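Local structure of extracellular ligand-binding receptor (Verminephrobacter eiseniae, 4M88) at residues Leu93-Ala107 and Gly114-Lys126. The protein probably binds an amino acid or a similar small solute outside the cytoplasm and delivers it to an ABC transporter. Residues are numbered along the deposited sequence; the frame is centred on the assembly and turned at random.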
ATOM      1  N   LEU A  93     -11.503  -1.012  17.323  1.00 14.80           N
ATOM      2  CA  LEU A  93     -12.414  -0.117  16.604  1.00 14.90           C
ATOM      3  C   LEU A  93     -13.884  -0.234  17.018  1.00 18.03           C
ATOM      4  O   LEU A  93     -14.683   0.646  16.688  1.00 19.98           O
ATOM      5  CB  LEU A  93     -12.284  -0.315  15.088  1.00 14.43           C
ATOM      6  CG  LEU A  93     -10.935   0.094  14.509  1.00 15.85           C
ATOM      7  CD1 LEU A  93     -10.938  -0.100  12.987  1.00 14.72           C
ATOM      8  CD2 LEU A  93     -10.657   1.542  14.874  1.00 17.14           C
ATOM      9  N   ASP A  94     -14.246  -1.298  17.733  1.00 14.92           N
ATOM     10  CA  ASP A  94     -15.660  -1.545  18.052  1.00 16.10           C
ATOM     11  C   ASP A  94     -16.388  -0.378  18.733  1.00 18.51           C
ATOM     12  O   ASP A  94     -17.538  -0.072  18.407  1.00 18.56           O
ATOM     13  CB  ASP A  94     -15.812  -2.807  18.898  1.00 17.42           C
ATOM     14  CG  ASP A  94     -15.671  -4.074  18.078  1.00 27.32           C
ATOM     15  OD1 ASP A  94     -15.332  -3.987  16.877  1.00 31.96           O
ATOM     16  OD2 ASP A  94     -15.887  -5.158  18.643  1.00 26.30           O
ATOM     17  N   THR A  95     -15.730   0.274  19.686  1.00 16.59           N
ATOM     18  CA  THR A  95     -16.382   1.374  20.393  1.00 16.88           C
ATOM     19  C   THR A  95     -15.629   2.701  20.277  1.00 20.11           C
ATOM     20  O   THR A  95     -16.010   3.705  20.894  1.00 21.19           O
ATOM     21  CB  THR A  95     -16.602   1.035  21.877  1.00 25.48           C
ATOM     22  OG1 THR A  95     -15.396   0.480  22.420  1.00 25.85           O
ATOM     23  CG2 THR A  95     -17.729   0.016  22.028  1.00 30.06           C
ATOM     24  N   ALA A  96     -14.563   2.714  19.490  1.00 23.45           N
ATOM     25  CA  ALA A  96     -13.799   3.944  19.310  1.00 19.72           C
ATOM     26  C   ALA A  96     -14.441   4.832  18.245  1.00 16.91           C
ATOM     27  O   ALA A  96     -14.677   4.381  17.119  1.00 17.97           O
ATOM     28  CB  ALA A  96     -12.352   3.626  18.951  1.00 16.01           C
ATOM     29  N   PRO A  97     -14.737   6.098  18.601  1.00 17.70           N
ATOM     30  CA  PRO A  97     -15.325   7.039  17.640  1.00 17.09           C
ATOM     31  C   PRO A  97     -14.281   7.565  16.659  1.00 17.25           C
ATOM     32  O   PRO A  97     -13.814   8.704  16.756  1.00 16.79           O
ATOM     33  CB  PRO A  97     -15.844   8.174  18.530  1.00 23.73           C
ATOM     34  CG  PRO A  97     -14.950   8.137  19.754  1.00 19.15           C
ATOM     35  CD  PRO A  97     -14.656   6.667  19.961  1.00 15.24           C
ATOM     36  N   VAL A  98     -13.913   6.725  15.706  1.00 14.19           N
ATOM     37  CA  VAL A  98     -12.879   7.094  14.753  1.00 17.08           C
ATOM     38  C   VAL A  98     -13.108   6.315  13.468  1.00 17.17           C
ATOM     39  O   VAL A  98     -13.800   5.301  13.465  1.00 15.58           O
ATOM     40  CB  VAL A  98     -11.480   6.786  15.329  1.00 14.09           C
ATOM     41  CG1 VAL A  98     -11.200   5.282  15.306  1.00 13.46           C
ATOM     42  CG2 VAL A  98     -10.390   7.549  14.563  1.00 13.52           C
ATOM     43  N   VAL A  99     -12.557   6.804  12.365  1.00 11.94           N
ATOM     44  CA  VAL A  99     -12.531   6.013  11.153  1.00 11.81           C
ATOM     45  C   VAL A  99     -11.068   5.826  10.784  1.00 12.43           C
ATOM     46  O   VAL A  99     -10.226   6.703  11.060  1.00 15.39           O
ATOM     47  CB  VAL A  99     -13.303   6.695  10.019  1.00 24.51           C
ATOM     48  CG1 VAL A  99     -12.743   8.013   9.769  1.00 24.43           C
ATOM     49  CG2 VAL A  99     -13.198   5.911   8.771  1.00 26.62           C
ATOM     50  N   VAL A 100     -10.749   4.666  10.221  1.00 11.45           N
ATOM     51  CA  VAL A 100      -9.383   4.398   9.783  1.00 11.29           C
ATOM     52  C   VAL A 100      -9.406   4.412   8.269  1.00 11.25           C
ATOM     53  O   VAL A 100     -10.177   3.683   7.653  1.00 11.28           O
ATOM     54  CB  VAL A 100      -8.869   3.028  10.267  1.00 11.27           C
ATOM     55  CG1 VAL A 100      -7.434   2.821   9.794  1.00 11.19           C
ATOM     56  CG2 VAL A 100      -8.930   2.933  11.788  1.00 12.14           C
ATOM     57  N   VAL A 101      -8.600   5.278   7.672  1.00 11.82           N
ATOM     58  CA  VAL A 101      -8.655   5.472   6.228  1.00 12.37           C
ATOM     59  C   VAL A 101      -7.382   4.939   5.610  1.00 13.94           C
ATOM     60  O   VAL A 101      -6.293   5.492   5.816  1.00 16.65           O
ATOM     61  CB  VAL A 101      -8.883   6.943   5.845  1.00 11.78           C
ATOM     62  CG1 VAL A 101      -8.829   7.118   4.330  1.00 18.95           C
ATOM     63  CG2 VAL A 101     -10.224   7.422   6.386  1.00 16.46           C
ATOM     64  N   ASN A 102      -7.555   3.845   4.873  1.00 12.32           N
ATOM     65  CA  ASN A 102      -6.478   3.077   4.252  1.00 12.54           C
ATOM     66  C   ASN A 102      -5.710   2.221   5.254  1.00 17.77           C
ATOM     67  O   ASN A 102      -5.690   2.498   6.461  1.00 19.36           O
ATOM     68  CB  ASN A 102      -5.527   3.950   3.423  1.00 13.17           C
ATOM     69  CG  ASN A 102      -4.855   3.165   2.301  1.00 19.29           C
ATOM     70  OD1 ASN A 102      -5.509   2.371   1.612  1.00 12.53           O
ATOM     71  ND2 ASN A 102      -3.548   3.357   2.133  1.00 20.87           N
ATOM     72  N   GLY A 103      -5.099   1.165   4.736  1.00 14.36           N
ATOM     73  CA  GLY A 103      -4.279   0.271   5.529  1.00 14.13           C
ATOM     74  C   GLY A 103      -3.267  -0.342   4.586  1.00 17.72           C
ATOM     75  O   GLY A 103      -3.594  -0.644   3.431  1.00 17.44           O
ATOM     76  N   VAL A 104      -2.032  -0.478   5.064  1.00 13.85           N
ATOM     77  CA  VAL A 104      -0.961  -1.125   4.312  1.00 15.03           C
ATOM     78  C   VAL A 104      -0.383  -2.215   5.200  1.00 16.66           C
ATOM     79  O   VAL A 104       0.024  -1.936   6.323  1.00 16.19           O
ATOM     80  CB  VAL A 104       0.172  -0.135   4.009  1.00 19.16           C
ATOM     81  CG1 VAL A 104       1.332  -0.828   3.277  1.00 24.38           C
ATOM     82  CG2 VAL A 104      -0.357   1.042   3.219  1.00 20.54           C
ATOM     83  N   PRO A 105      -0.300  -3.460   4.701  1.00 17.23           N
ATOM     84  CA  PRO A 105      -0.600  -3.925   3.348  1.00 19.01           C
ATOM     85  C   PRO A 105      -2.076  -4.206   3.156  1.00 18.54           C
ATOM     86  O   PRO A 105      -2.822  -4.313   4.138  1.00 16.43           O
ATOM     87  CB  PRO A 105       0.158  -5.253   3.283  1.00 23.15           C
ATOM     88  CG  PRO A 105       0.061  -5.781   4.676  1.00 22.33           C
ATOM     89  CD  PRO A 105       0.171  -4.557   5.567  1.00 19.23           C
ATOM     90  N   GLY A 106      -2.476  -4.356   1.895  1.00 16.14           N
ATOM     91  CA  GLY A 106      -3.841  -4.710   1.554  1.00 14.38           C
ATOM     92  C   GLY A 106      -4.092  -6.207   1.586  1.00 13.68           C
ATOM     93  O   GLY A 106      -4.818  -6.737   0.741  1.00 14.96           O
ATOM     94  N   ALA A 107      -3.509  -6.895   2.565  1.00 15.15           N
ATOM     95  CA  ALA A 107      -3.663  -8.347   2.678  1.00 15.76           C
ATOM     96  C   ALA A 107      -5.132  -8.736   2.794  1.00 17.89           C
ATOM     97  O   ALA A 107      -5.925  -8.032   3.435  1.00 14.33           O
ATOM     98  CB  ALA A 107      -2.871  -8.877   3.867  1.00 15.72           C
ATOM     99  N   GLY A 114     -12.364  -7.602   7.781  1.00 15.99           N
ATOM    100  CA  GLY A 114     -12.025  -6.216   8.062  1.00 17.52           C
ATOM    101  C   GLY A 114     -12.873  -5.647   9.187  1.00 17.96           C
ATOM    102  O   GLY A 114     -13.230  -6.355  10.129  1.00 15.97           O
ATOM    103  N   HIS A 115     -13.218  -4.370   9.083  1.00 12.97           N
ATOM    104  CA  HIS A 115     -14.065  -3.740  10.090  1.00 13.27           C
ATOM    105  C   HIS A 115     -14.831  -2.608   9.435  1.00 13.90           C
ATOM    106  O   HIS A 115     -14.293  -1.925   8.558  1.00 12.73           O
ATOM    107  CB  HIS A 115     -13.203  -3.186  11.224  1.00 14.03           C
ATOM    108  CG  HIS A 115     -13.989  -2.757  12.419  1.00 17.65           C
ATOM    109  ND1 HIS A 115     -14.583  -1.514  12.515  1.00 13.33           N
ATOM    110  CD2 HIS A 115     -14.291  -3.409  13.566  1.00 17.76           C
ATOM    111  CE1 HIS A 115     -15.213  -1.419  13.672  1.00 16.47           C
ATOM    112  NE2 HIS A 115     -15.059  -2.557  14.326  1.00 16.83           N
ATOM    113  N   PRO A 116     -16.094  -2.408   9.844  1.00 13.71           N
ATOM    114  CA  PRO A 116     -16.888  -1.368   9.177  1.00 15.15           C
ATOM    115  C   PRO A 116     -16.366   0.053   9.377  1.00 13.27           C
ATOM    116  O   PRO A 116     -16.812   0.954   8.657  1.00 15.26           O
ATOM    117  CB  PRO A 116     -18.298  -1.549   9.772  1.00 20.27           C
ATOM    118  CG  PRO A 116     -18.113  -2.409  10.997  1.00 22.00           C
ATOM    119  CD  PRO A 116     -16.917  -3.262  10.719  1.00 15.11           C
ATOM    120  N   LYS A 117     -15.435   0.268  10.308  1.00 12.91           N
ATOM    121  CA  LYS A 117     -14.834   1.593  10.458  1.00 12.51           C
ATOM    122  C   LYS A 117     -13.490   1.724   9.719  1.00 14.11           C
ATOM    123  O   LYS A 117     -12.828   2.757   9.787  1.00 12.65           O
ATOM    124  CB  LYS A 117     -14.651   1.933  11.945  1.00 12.57           C
ATOM    125  CG  LYS A 117     -15.965   2.077  12.711  1.00 13.10           C
ATOM    126  CD  LYS A 117     -15.693   2.415  14.173  1.00 13.22           C
ATOM    127  CE  LYS A 117     -16.971   2.389  14.987  1.00 19.33           C
ATOM    128  NZ  LYS A 117     -16.672   2.667  16.416  1.00 17.95           N
ATOM    129  N   PHE A 118     -13.105   0.670   9.007  1.00 11.97           N
ATOM    130  CA  PHE A 118     -11.790   0.563   8.374  1.00 11.61           C
ATOM    131  C   PHE A 118     -12.020   0.620   6.857  1.00 11.64           C
ATOM    132  O   PHE A 118     -12.639  -0.288   6.281  1.00 12.69           O
ATOM    133  CB  PHE A 118     -11.174  -0.771   8.817  1.00 11.63           C
ATOM    134  CG  PHE A 118      -9.746  -0.992   8.389  1.00 12.15           C
ATOM    135  CD1 PHE A 118      -8.943   0.056   7.961  1.00 11.12           C
ATOM    136  CD2 PHE A 118      -9.214  -2.283   8.415  1.00 13.31           C
ATOM    137  CE1 PHE A 118      -7.610  -0.170   7.570  1.00 15.44           C
ATOM    138  CE2 PHE A 118      -7.900  -2.529   8.019  1.00 19.64           C
ATOM    139  CZ  PHE A 118      -7.090  -1.463   7.594  1.00 18.28           C
ATOM    140  N   PHE A 119     -11.589   1.718   6.230  1.00 11.53           N
ATOM    141  CA  PHE A 119     -11.848   1.966   4.799  1.00 11.73           C
ATOM    142  C   PHE A 119     -10.563   1.801   4.019  1.00 12.78           C
ATOM    143  O   PHE A 119      -9.496   2.123   4.529  1.00 14.63           O
ATOM    144  CB  PHE A 119     -12.385   3.389   4.583  1.00 11.99           C
ATOM    145  CG  PHE A 119     -13.779   3.594   5.101  1.00 12.34           C
ATOM    146  CD1 PHE A 119     -14.864   3.533   4.241  1.00 12.89           C
ATOM    147  CD2 PHE A 119     -14.005   3.827   6.452  1.00 13.59           C
ATOM    148  CE1 PHE A 119     -16.158   3.716   4.708  1.00 15.47           C
ATOM    149  CE2 PHE A 119     -15.305   4.014   6.941  1.00 14.70           C
ATOM    150  CZ  PHE A 119     -16.379   3.955   6.061  1.00 14.17           C
ATOM    151  N   HIS A 120     -10.648   1.294   2.787  1.00 11.71           N
ATOM    152  CA  HIS A 120      -9.427   1.007   2.029  1.00 11.57           C
ATOM    153  C   HIS A 120      -9.367   1.842   0.767  1.00 11.95           C
ATOM    154  O   HIS A 120     -10.308   1.848  -0.015  1.00 12.61           O
ATOM    155  CB  HIS A 120      -9.367  -0.482   1.680  1.00 11.53           C
ATOM    156  CG  HIS A 120      -9.504  -1.363   2.877  1.00 13.20           C
ATOM    157  ND1 HIS A 120      -8.437  -1.670   3.696  1.00 14.65           N
ATOM    158  CD2 HIS A 120     -10.592  -1.942   3.438  1.00 13.87           C
ATOM    159  CE1 HIS A 120      -8.861  -2.426   4.696  1.00 17.43           C
ATOM    160  NE2 HIS A 120     -10.165  -2.600   4.566  1.00 17.02           N
ATOM    161  N   VAL A 121      -8.262   2.557   0.587  1.00 11.93           N
ATOM    162  CA  VAL A 121      -8.087   3.418  -0.575  1.00 12.43           C
ATOM    163  C   VAL A 121      -7.343   2.661  -1.686  1.00 13.20           C
ATOM    164  O   VAL A 121      -7.608   2.866  -2.862  1.00 16.99           O
ATOM    165  CB  VAL A 121      -7.351   4.720  -0.186  1.00 13.98           C
ATOM    166  CG1 VAL A 121      -7.084   5.577  -1.401  1.00 20.15           C
ATOM    167  CG2 VAL A 121      -8.198   5.505   0.823  1.00 13.82           C
ATOM    168  N   ARG A 122      -6.413   1.793  -1.310  1.00 14.06           N
ATOM    169  CA  ARG A 122      -5.694   1.007  -2.310  1.00 13.75           C
ATOM    170  C   ARG A 122      -6.466  -0.263  -2.626  1.00 17.49           C
ATOM    171  O   ARG A 122      -7.184  -0.799  -1.771  1.00 14.10           O
ATOM    172  CB  ARG A 122      -4.304   0.619  -1.801  1.00 13.42           C
ATOM    173  CG  ARG A 122      -4.363  -0.184  -0.498  1.00 17.98           C
ATOM    174  CD  ARG A 122      -3.068  -0.933  -0.253  1.00 21.54           C
ATOM    175  NE  ARG A 122      -1.922  -0.061  -0.497  1.00 26.06           N
ATOM    176  CZ  ARG A 122      -0.786  -0.462  -1.056  1.00 35.24           C
ATOM    177  NH1 ARG A 122       0.213   0.397  -1.235  1.00 33.49           N
ATOM    178  NH2 ARG A 122      -0.647  -1.731  -1.428  1.00 34.08           N
ATOM    179  N   ALA A 123      -6.307  -0.758  -3.850  1.00 14.90           N
ATOM    180  CA  ALA A 123      -6.851  -2.064  -4.204  1.00 15.09           C
ATOM    181  C   ALA A 123      -6.203  -3.120  -3.314  1.00 11.99           C
ATOM    182  O   ALA A 123      -5.072  -2.941  -2.828  1.00 13.33           O
ATOM    183  CB  ALA A 123      -6.581  -2.374  -5.672  1.00 12.99           C
ATOM    184  N   GLY A 124      -6.905  -4.223  -3.087  1.00 14.24           N
ATOM    185  CA  GLY A 124      -6.368  -5.260  -2.224  1.00 13.79           C
ATOM    186  C   GLY A 124      -5.318  -6.140  -2.890  1.00 17.23           C
ATOM    187  O   GLY A 124      -5.250  -6.210  -4.121  1.00 15.69           O
ATOM    188  N   ASP A 125      -4.499  -6.795  -2.065  1.00 16.40           N
ATOM    189  CA  ASP A 125      -3.532  -7.779  -2.536  1.00 13.75           C
ATOM    190  C   ASP A 125      -4.201  -8.833  -3.409  1.00 12.10           C
ATOM    191  O   ASP A 125      -3.597  -9.310  -4.366  1.00 14.04           O
ATOM    192  CB  ASP A 125      -2.828  -8.463  -1.353  1.00 14.13           C
ATOM    193  CG  ASP A 125      -1.772  -7.579  -0.704  1.00 18.74           C
ATOM    194  OD1 ASP A 125      -1.645  -6.406  -1.114  1.00 18.53           O
ATOM    195  OD2 ASP A 125      -1.085  -8.066   0.229  1.00 20.56           O
ATOM    196  N   LYS A 126      -5.450  -9.185  -3.102  1.00 14.32           N
ATOM    197  CA  LYS A 126      -6.100 -10.258  -3.858  1.00 14.18           C
ATOM    198  C   LYS A 126      -6.284  -9.876  -5.323  1.00 15.18           C
ATOM    199  O   LYS A 126      -5.974 -10.652  -6.240  1.00 14.09           O
ATOM    200  CB  LYS A 126      -7.439 -10.637  -3.224  1.00 16.17           C
ATOM    201  CG  LYS A 126      -8.178 -11.753  -3.955  1.00 16.18           C
ATOM    202  CD  LYS A 126      -9.342 -12.284  -3.130  1.00 20.83           C
ATOM    203  CE  LYS A 126     -10.201 -13.229  -3.964  1.00 27.55           C
ATOM    204  NZ  LYS A 126     -11.111 -14.010  -3.094  1.00 34.81           N
TER
HETATM  205  O   HOH W   1      -5.799  -1.920   2.493  1.00 22.93           O
HETATM  206  O   HOH W   2      -6.873  -8.319  -0.655  1.00 16.49           O
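V100 forms two straight backbone bonds with the facing segment: its N donates to K117 O and its O accepts from F119 N at 2.8 Å, the parallel pairing of strands 99-101 and 118-119. A third follows from N102 N to F119 O. Past the strand ends the two segments stay tied by D125 N to G106 O, at the start of helix 125-138, where a water also joins G106 O to K126 N.

Side-chain polar bonds hold both ends. Extended beyond CG, K117 runs alongside 93-107 until NZ meets L93 O at 2.8 Å, almost head-on, and A96 O from above its carbonyl plane, so the ammonium bridges two carbonyls of the 93-96 loop. H115 NE2 donates in its ring plane to D94 OD1 at 2.9 Å, while ND1 accepts from K117 N; these two bonds fix the ring's rotation. A leucine in place of H115 would probably leave D94 OD1 and K117 N without their imidazole partners and the start of the 115-118 turn less firmly held. At the other end N102, with CG anti to N (chi1 -153°), brings OD1 to V121 N at 2.9 Å and R122 N at 3.1 Å, both reaching it from one face; its ND2 turns to E290 and S77.

L93 CB makes a CH-pi contact over one face of the H115 ring, 3.6 Å from its centroid, with P116 CD over the opposite face. Among the apolar pairs, V100 CG1 packs on F118 CD1 at 3.6 Å, whereas V99 and F119 meet on the other side of the sheet.

The beta-alpha-beta crossover through helix 108-111 puts 118-119 at the edge of the five-stranded parallel sheet, in the sheet-and-helix build of periplasmic binding proteins, with 74-76 beyond 99-101. Helix 312-321 covers V99 and F119; helix 286-303 covers V101 and V121 and supplies E290 to R122.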